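Local coordinates for protein pantothenate kinase (Coxiella burnetii, PDB 3TQC) that catalyses the ATP-dependent phosphorylation of pantothenate to 4'-phosphopantothenate, the first step of coenzyme A biosynthesis from pantothenate, at residues B[128-133]-B[158-163]; B[175-180]-B[189-194]. All coordinates share one frame; numbering follows the deposited sequence.

Contact 1 of 2, residues B[128-133]-B[158-163]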
ATOM      1  N   ILE B 128     -18.311  -0.504  -4.963  1.00 21.96           N
ATOM      2  CA  ILE B 128     -18.221   0.953  -5.005  1.00 22.22           C
ATOM      3  C   ILE B 128     -17.498   1.335  -6.277  1.00 22.32           C
ATOM      4  O   ILE B 128     -16.357   0.930  -6.471  1.00 21.01           O
ATOM      5  CB  ILE B 128     -17.380   1.555  -3.848  1.00 21.95           C
ATOM      6  CG1 ILE B 128     -17.966   1.215  -2.498  1.00 22.33           C
ATOM      7  CG2 ILE B 128     -17.285   3.073  -4.001  1.00 21.43           C
ATOM      8  CD1 ILE B 128     -19.403   1.440  -2.463  1.00 25.88           C
ATOM      9  N   THR B 129     -18.149   2.119  -7.132  1.00 23.53           N
ATOM     10  CA  THR B 129     -17.472   2.660  -8.301  1.00 24.06           C
ATOM     11  C   THR B 129     -16.970   4.029  -7.922  1.00 24.26           C
ATOM     12  O   THR B 129     -17.671   4.821  -7.307  1.00 24.86           O
ATOM     13  CB  THR B 129     -18.355   2.719  -9.594  1.00 25.09           C
ATOM     14  OG1 THR B 129     -17.614   3.372 -10.639  1.00 27.04           O
ATOM     15  CG2 THR B 129     -19.638   3.475  -9.373  1.00 25.04           C
ATOM     16  N   THR B 130     -15.735   4.294  -8.288  1.00 24.02           N
ATOM     17  CA  THR B 130     -15.113   5.567  -8.017  1.00 24.27           C
ATOM     18  C   THR B 130     -15.738   6.716  -8.844  1.00 25.37           C
ATOM     19  O   THR B 130     -15.625   7.879  -8.463  1.00 25.54           O
ATOM     20  CB  THR B 130     -13.589   5.421  -8.213  1.00 23.75           C
ATOM     21  OG1 THR B 130     -12.973   5.099  -6.939  1.00 24.17           O
ATOM     22  CG2 THR B 130     -13.007   6.631  -8.757  1.00 23.73           C
ATOM     23  N   ASP B 131     -16.419   6.374  -9.946  1.00 25.72           N
ATOM     24  CA  ASP B 131     -17.143   7.335 -10.792  1.00 27.00           C
ATOM     25  C   ASP B 131     -18.012   8.263  -9.964  1.00 27.13           C
ATOM     26  O   ASP B 131     -18.152   9.454 -10.270  1.00 27.69           O
ATOM     27  CB  ASP B 131     -18.090   6.618 -11.780  1.00 28.04           C
ATOM     28  CG  ASP B 131     -17.380   5.626 -12.693  1.00 30.69           C
ATOM     29  OD1 ASP B 131     -16.154   5.766 -12.898  1.00 34.14           O
ATOM     30  OD2 ASP B 131     -18.065   4.699 -13.208  1.00 34.82           O
ATOM     31  N   GLY B 132     -18.632   7.693  -8.939  1.00 25.47           N
ATOM     32  CA  GLY B 132     -19.497   8.434  -8.076  1.00 26.00           C
ATOM     33  C   GLY B 132     -18.834   9.590  -7.366  1.00 25.80           C
ATOM     34  O   GLY B 132     -19.524  10.485  -6.884  1.00 27.13           O
ATOM     35  N   PHE B 133     -17.510   9.584  -7.303  1.00 24.51           N
ATOM     36  CA  PHE B 133     -16.768  10.648  -6.651  1.00 25.05           C
ATOM     37  C   PHE B 133     -16.176  11.643  -7.649  1.00 25.99           C
ATOM     38  O   PHE B 133     -15.380  12.490  -7.276  1.00 27.01           O
ATOM     39  CB  PHE B 133     -15.700  10.042  -5.747  1.00 24.03           C
ATOM     40  CG  PHE B 133     -16.275   9.158  -4.675  1.00 23.18           C
ATOM     41  CD1 PHE B 133     -16.588   9.675  -3.418  1.00 22.57           C
ATOM     42  CD2 PHE B 133     -16.550   7.813  -4.937  1.00 21.95           C
ATOM     43  CE1 PHE B 133     -17.125   8.860  -2.424  1.00 21.70           C
ATOM     44  CE2 PHE B 133     -17.104   6.994  -3.947  1.00 21.08           C
ATOM     45  CZ  PHE B 133     -17.390   7.532  -2.685  1.00 20.71           C
ATOM     46  N   PRO B 158     -11.134  14.088  -1.326  1.00 26.71           N
ATOM     47  CA  PRO B 158     -11.442  14.048   0.101  1.00 26.87           C
ATOM     48  C   PRO B 158     -12.720  13.251   0.389  1.00 26.34           C
ATOM     49  O   PRO B 158     -12.810  12.573   1.404  1.00 25.44           O
ATOM     50  CB  PRO B 158     -11.616  15.531   0.478  1.00 28.32           C
ATOM     51  CG  PRO B 158     -10.904  16.300  -0.594  1.00 29.36           C
ATOM     52  CD  PRO B 158     -10.938  15.465  -1.830  1.00 28.28           C
ATOM     53  N   SER B 159     -13.690  13.327  -0.514  1.00 26.66           N
ATOM     54  CA  SER B 159     -14.934  12.590  -0.348  1.00 26.65           C
ATOM     55  C   SER B 159     -14.725  11.068  -0.486  1.00 25.11           C
ATOM     56  O   SER B 159     -15.291  10.272   0.279  1.00 25.04           O
ATOM     57  CB  SER B 159     -15.981  13.087  -1.336  1.00 27.31           C
ATOM     58  OG  SER B 159     -17.147  12.323  -1.209  1.00 28.65           O
ATOM     59  N   LEU B 160     -13.916  10.657  -1.451  1.00 23.78           N
ATOM     60  CA  LEU B 160     -13.640   9.251  -1.601  1.00 22.59           C
ATOM     61  C   LEU B 160     -12.891   8.734  -0.372  1.00 22.14           C
ATOM     62  O   LEU B 160     -13.220   7.675   0.133  1.00 21.20           O
ATOM     63  CB  LEU B 160     -12.841   8.981  -2.875  1.00 22.52           C
ATOM     64  CG  LEU B 160     -12.325   7.564  -3.152  1.00 20.09           C
ATOM     65  CD1 LEU B 160     -13.429   6.540  -3.072  1.00 19.46           C
ATOM     66  CD2 LEU B 160     -11.683   7.551  -4.533  1.00 19.79           C
ATOM     67  N   LEU B 161     -11.891   9.473   0.110  1.00 22.60           N
ATOM     68  CA  LEU B 161     -11.097   8.982   1.246  1.00 21.95           C
ATOM     69  C   LEU B 161     -11.942   8.957   2.520  1.00 22.59           C
ATOM     70  O   LEU B 161     -11.766   8.099   3.365  1.00 21.97           O
ATOM     71  CB  LEU B 161      -9.850   9.831   1.448  1.00 22.45           C
ATOM     72  CG  LEU B 161      -8.856   9.767   0.280  1.00 22.92           C
ATOM     73  CD1 LEU B 161      -7.699  10.772   0.489  1.00 23.29           C
ATOM     74  CD2 LEU B 161      -8.320   8.359   0.108  1.00 21.90           C
ATOM     75  N   ARG B 162     -12.888   9.884   2.633  1.00 23.52           N
ATOM     76  CA  ARG B 162     -13.781   9.911   3.774  1.00 24.44           C
ATOM     77  C   ARG B 162     -14.685   8.672   3.798  1.00 23.24           C
ATOM     78  O   ARG B 162     -14.936   8.089   4.863  1.00 23.69           O
ATOM     79  CB  ARG B 162     -14.606  11.198   3.751  1.00 26.39           C
ATOM     80  CG  ARG B 162     -15.711  11.292   4.803  1.00 29.18           C
ATOM     81  CD  ARG B 162     -16.611  12.528   4.545  1.00 34.43           C
ATOM     82  NE  ARG B 162     -17.094  12.629   3.156  1.00 36.45           N
ATOM     83  CZ  ARG B 162     -18.053  11.874   2.610  1.00 37.89           C
ATOM     84  NH1 ARG B 162     -18.672  10.920   3.315  1.00 38.82           N
ATOM     85  NH2 ARG B 162     -18.400  12.069   1.343  1.00 38.68           N
ATOM     86  N   VAL B 163     -15.168   8.270   2.630  1.00 22.13           N
ATOM     87  CA  VAL B 163     -15.997   7.077   2.524  1.00 20.85           C
ATOM     88  C   VAL B 163     -15.197   5.812   2.819  1.00 19.55           C
ATOM     89  O   VAL B 163     -15.637   4.962   3.590  1.00 19.99           O
ATOM     90  CB  VAL B 163     -16.659   6.975   1.147  1.00 20.61           C
ATOM     91  CG1 VAL B 163     -17.096   5.558   0.894  1.00 19.15           C
ATOM     92  CG2 VAL B 163     -17.854   7.966   1.062  1.00 20.86           C
TER
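F133 turns its ring to helix 157-168, CD1 coming 3.5 Å from the backbone N of L160, and most of the contact is apolar packing round that ring. CG of F133 is anti to its carbonyl carbon (chi1 -60°), which places the ring on the helix side. L160 lies over one face: its CD1 stands 3.9 Å from the centroid of the F133 ring and only 16° off the normal, a CH-pi contact, while CB of L160 reaches CD1 of F133. The two side chains cross at about a right angle. V163, one helical turn on from S159, meets the ring at its edge, in plane, with CG2 3.7 Å from CE1 of F133. The other methyl of L160, CD2, touches OG1 of T130, in the 3-10 turn, at 3.7 Å.

The 128-133 segment is the end of strand 125-129, an outermost strand of the chain's main sheet in this P-loop kinase fold, followed by a 3-10 turn at 130-132. The contact joins the turn that follows this strand to helix 157-168. F133 also touches P177 of strand 174-180, and L160 touches V223.

Polar atoms fringe the packing, with no hydrogen bond between the two segments. OG of S159 sits in the plane of the F133 ring at its edge, 3.5 Å from CD1 of F133, and also takes a weak bond from NH2 of R162 (2.9 Å, 120° at the hydrogen). The turn is closed by F133 N to T130 O, at 2.8 Å, and D131 N bonds weakly to T129 OG1.

Contact 2 of 2, residues B[175-180]-B[189-194]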
ATOM      1  N   ARG B 175     -22.967   6.379   2.859  1.00 25.28           N
ATOM      2  CA  ARG B 175     -23.650   6.822   1.661  1.00 26.97           C
ATOM      3  C   ARG B 175     -22.658   7.008   0.516  1.00 25.85           C
ATOM      4  O   ARG B 175     -21.651   7.677   0.668  1.00 25.81           O
ATOM      5  CB  ARG B 175     -24.433   8.091   1.984  1.00 29.30           C
ATOM      6  CG  ARG B 175     -25.595   7.784   2.927  1.00 33.54           C
ATOM      7  CD  ARG B 175     -26.069   8.992   3.713  1.00 40.72           C
ATOM      8  NE  ARG B 175     -27.445   8.826   4.202  1.00 45.59           N
ATOM      9  CZ  ARG B 175     -27.832   7.954   5.141  1.00 48.96           C
ATOM     10  NH1 ARG B 175     -26.967   7.123   5.732  1.00 47.93           N
ATOM     11  NH2 ARG B 175     -29.113   7.910   5.492  1.00 51.97           N
ATOM     12  N   ILE B 176     -22.926   6.380  -0.622  1.00 25.60           N
ATOM     13  CA  ILE B 176     -22.014   6.436  -1.756  1.00 24.61           C
ATOM     14  C   ILE B 176     -22.710   7.211  -2.852  1.00 25.47           C
ATOM     15  O   ILE B 176     -23.800   6.842  -3.242  1.00 25.43           O
ATOM     16  CB  ILE B 176     -21.694   5.040  -2.307  1.00 23.83           C
ATOM     17  CG1 ILE B 176     -21.159   4.109  -1.201  1.00 23.46           C
ATOM     18  CG2 ILE B 176     -20.729   5.152  -3.512  1.00 23.13           C
ATOM     19  CD1 ILE B 176     -19.861   4.569  -0.553  1.00 22.12           C
ATOM     20  N   PRO B 177     -22.082   8.293  -3.356  1.00 25.85           N
ATOM     21  CA  PRO B 177     -22.700   9.062  -4.423  1.00 27.03           C
ATOM     22  C   PRO B 177     -22.752   8.267  -5.722  1.00 26.31           C
ATOM     23  O   PRO B 177     -22.003   7.322  -5.900  1.00 24.61           O
ATOM     24  CB  PRO B 177     -21.814  10.309  -4.525  1.00 27.44           C
ATOM     25  CG  PRO B 177     -20.536   9.898  -4.004  1.00 26.31           C
ATOM     26  CD  PRO B 177     -20.804   8.882  -2.939  1.00 25.48           C
ATOM     27  N   VAL B 178     -23.692   8.623  -6.585  1.00 28.02           N
ATOM     28  CA  VAL B 178     -24.016   7.830  -7.769  1.00 28.11           C
ATOM     29  C   VAL B 178     -23.762   8.642  -9.036  1.00 28.74           C
ATOM     30  O   VAL B 178     -24.169   9.785  -9.130  1.00 30.15           O
ATOM     31  CB  VAL B 178     -25.487   7.381  -7.718  1.00 29.10           C
ATOM     32  CG1 VAL B 178     -25.907   6.686  -9.030  1.00 29.77           C
ATOM     33  CG2 VAL B 178     -25.723   6.466  -6.505  1.00 28.27           C
ATOM     34  N   TYR B 179     -23.074   8.034  -9.989  1.00 28.62           N
ATOM     35  CA  TYR B 179     -22.808   8.617 -11.296  1.00 29.76           C
ATOM     36  C   TYR B 179     -23.638   7.913 -12.385  1.00 31.08           C
ATOM     37  O   TYR B 179     -23.635   6.688 -12.473  1.00 30.43           O
ATOM     38  CB  TYR B 179     -21.325   8.467 -11.612  1.00 28.23           C
ATOM     39  CG  TYR B 179     -20.891   9.107 -12.910  1.00 29.23           C
ATOM     40  CD1 TYR B 179     -20.644  10.473 -12.986  1.00 30.94           C
ATOM     41  CD2 TYR B 179     -20.711   8.343 -14.057  1.00 28.42           C
ATOM     42  CE1 TYR B 179     -20.255  11.065 -14.185  1.00 32.30           C
ATOM     43  CE2 TYR B 179     -20.314   8.916 -15.241  1.00 29.52           C
ATOM     44  CZ  TYR B 179     -20.092  10.275 -15.303  1.00 31.62           C
ATOM     45  OH  TYR B 179     -19.682  10.839 -16.483  1.00 34.51           O
ATOM     46  N   SER B 180     -24.343   8.689 -13.201  1.00 33.70           N
ATOM     47  CA  SER B 180     -25.052   8.161 -14.372  1.00 35.49           C
ATOM     48  C   SER B 180     -24.238   8.376 -15.643  1.00 36.55           C
ATOM     49  O   SER B 180     -24.002   9.525 -16.053  1.00 36.61           O
ATOM     50  CB  SER B 180     -26.378   8.869 -14.574  1.00 37.46           C
ATOM     51  OG  SER B 180     -26.833   8.615 -15.888  1.00 39.11           O
ATOM     52  N   GLY B 189     -28.487  13.982  -4.978  1.00 46.58           N
ATOM     53  CA  GLY B 189     -29.396  13.458  -3.961  1.00 47.23           C
ATOM     54  C   GLY B 189     -29.592  11.950  -4.008  1.00 46.24           C
ATOM     55  O   GLY B 189     -30.462  11.397  -3.316  1.00 47.38           O
ATOM     56  N   GLN B 190     -28.785  11.272  -4.809  1.00 44.53           N
ATOM     57  CA  GLN B 190     -28.912   9.839  -4.967  1.00 43.52           C
ATOM     58  C   GLN B 190     -27.685   9.150  -4.390  1.00 40.94           C
ATOM     59  O   GLN B 190     -26.564   9.443  -4.793  1.00 39.71           O
ATOM     60  CB  GLN B 190     -29.070   9.507  -6.438  1.00 43.84           C
ATOM     61  CG  GLN B 190     -29.292   8.046  -6.700  1.00 44.68           C
ATOM     62  CD  GLN B 190     -30.260   7.792  -7.836  1.00 48.88           C
ATOM     63  OE1 GLN B 190     -31.325   8.422  -7.925  1.00 51.45           O
ATOM     64  NE2 GLN B 190     -29.905   6.842  -8.708  1.00 49.32           N
ATOM     65  N   TYR B 191     -27.905   8.248  -3.437  1.00 40.19           N
ATOM     66  CA  TYR B 191     -26.820   7.520  -2.777  1.00 38.38           C
ATOM     67  C   TYR B 191     -27.121   6.031  -2.652  1.00 37.33           C
ATOM     68  O   TYR B 191     -28.249   5.637  -2.409  1.00 38.50           O
ATOM     69  CB  TYR B 191     -26.561   8.093  -1.387  1.00 38.57           C
ATOM     70  CG  TYR B 191     -26.226   9.564  -1.382  1.00 40.27           C
ATOM     71  CD1 TYR B 191     -24.931  10.004  -1.651  1.00 40.40           C
ATOM     72  CD2 TYR B 191     -27.199  10.516  -1.115  1.00 43.62           C
ATOM     73  CE1 TYR B 191     -24.612  11.352  -1.654  1.00 41.89           C
ATOM     74  CE2 TYR B 191     -26.890  11.875  -1.113  1.00 45.72           C
ATOM     75  CZ  TYR B 191     -25.589  12.281  -1.387  1.00 44.52           C
ATOM     76  OH  TYR B 191     -25.266  13.611  -1.386  1.00 47.05           O
ATOM     77  N   GLU B 192     -26.098   5.213  -2.847  1.00 35.53           N
ATOM     78  CA  GLU B 192     -26.150   3.799  -2.526  1.00 34.93           C
ATOM     79  C   GLU B 192     -25.679   3.647  -1.085  1.00 33.41           C
ATOM     80  O   GLU B 192     -24.985   4.519  -0.563  1.00 33.47           O
ATOM     81  CB  GLU B 192     -25.249   3.005  -3.465  1.00 34.04           C
ATOM     82  CG  GLU B 192     -25.745   3.027  -4.903  1.00 37.67           C
ATOM     83  CD  GLU B 192     -24.829   2.292  -5.858  1.00 40.80           C
ATOM     84  OE1 GLU B 192     -23.725   1.867  -5.435  1.00 41.73           O
ATOM     85  OE2 GLU B 192     -25.222   2.135  -7.036  1.00 44.02           O
ATOM     86  N   ILE B 193     -26.071   2.563  -0.436  1.00 31.86           N
ATOM     87  CA  ILE B 193     -25.715   2.361   0.949  1.00 30.63           C
ATOM     88  C   ILE B 193     -24.816   1.141   1.077  1.00 28.56           C
ATOM     89  O   ILE B 193     -25.174   0.059   0.644  1.00 28.60           O
ATOM     90  CB  ILE B 193     -26.951   2.224   1.824  1.00 32.17           C
ATOM     91  CG1 ILE B 193     -27.700   3.563   1.866  1.00 33.40           C
ATOM     92  CG2 ILE B 193     -26.549   1.771   3.219  1.00 31.54           C
ATOM     93  CD1 ILE B 193     -29.157   3.425   2.134  1.00 35.55           C
ATOM     94  N   VAL B 194     -23.625   1.366   1.625  1.00 26.60           N
ATOM     95  CA  VAL B 194     -22.686   0.334   1.975  1.00 25.04           C
ATOM     96  C   VAL B 194     -22.747   0.212   3.499  1.00 24.98           C
ATOM     97  O   VAL B 194     -22.467   1.172   4.221  1.00 25.19           O
ATOM     98  CB  VAL B 194     -21.254   0.706   1.487  1.00 24.06           C
ATOM     99  CG1 VAL B 194     -20.228  -0.292   1.983  1.00 22.73           C
ATOM    100  CG2 VAL B 194     -21.208   0.816  -0.048  1.00 22.66           C
TER
HETATM  101  O   HOH W   1     -24.959  11.087  -5.980  1.00 24.15           O
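Y191 and P177 face each other as a non-hydrogen-bonded pair in the antiparallel three-stranded sheet of strands 185-187, 174-180 and 190-194, where 174-180 is the middle strand. This sheet is separate from the main one and packs on it: V194 touches I128 of strand 125-129 and I167 of helix 157-168. CG of Y191 is anti to its carbonyl carbon (chi1 -57°), and the ring passes beside P177 with CD1 3.7 Å from CA of P177. R175 puts its CB 4.0 Å from CB of Y191, on the same face of the sheet.

I176 and E192 point to the other face and form the hydrogen-bonded pair: I176 N to E192 O, fairly straight (161° at the hydrogen), and E192 N to I176 O, each 2.8 Å. V178 points toward the partner strand, crossing E192 at about a right angle, its CG2 3.8 Å from CG of E192, and Q190 obliquely, CG2 of V178 meeting CG of Q190.

Toward Q190 the strands part. V178 N reaches Q190 O only weakly, and a water links the same two atoms, accepting from V178 N at 2.8 Å. At the other end the packing is tight, with CG1 of I176 only 3.5 Å from CG2 of V194.

Contacts 1 and 2 lie about 10 Å apart between centres and follow in series along the chain, helix 157-168 leading to strand 174-180. They meet directly and tightly, if anything too closely: CD1 of I128 is 3.4 Å from CG1 of I176, and CG1 of V163 only 3.3 Å from CD1 of I176, so that I176 packs on both segments of contact 1. The small sheet thereby rests against strand 125-129, outermost in the chain's main sheet, and the helix. Contact 1 is nearer the nucleotide: the T130 side chain is about 10 Å from bound ADP and about 8 Å from that of K105, which lines the ADP pocket. The E192 side chain is about 13 Å from ADP.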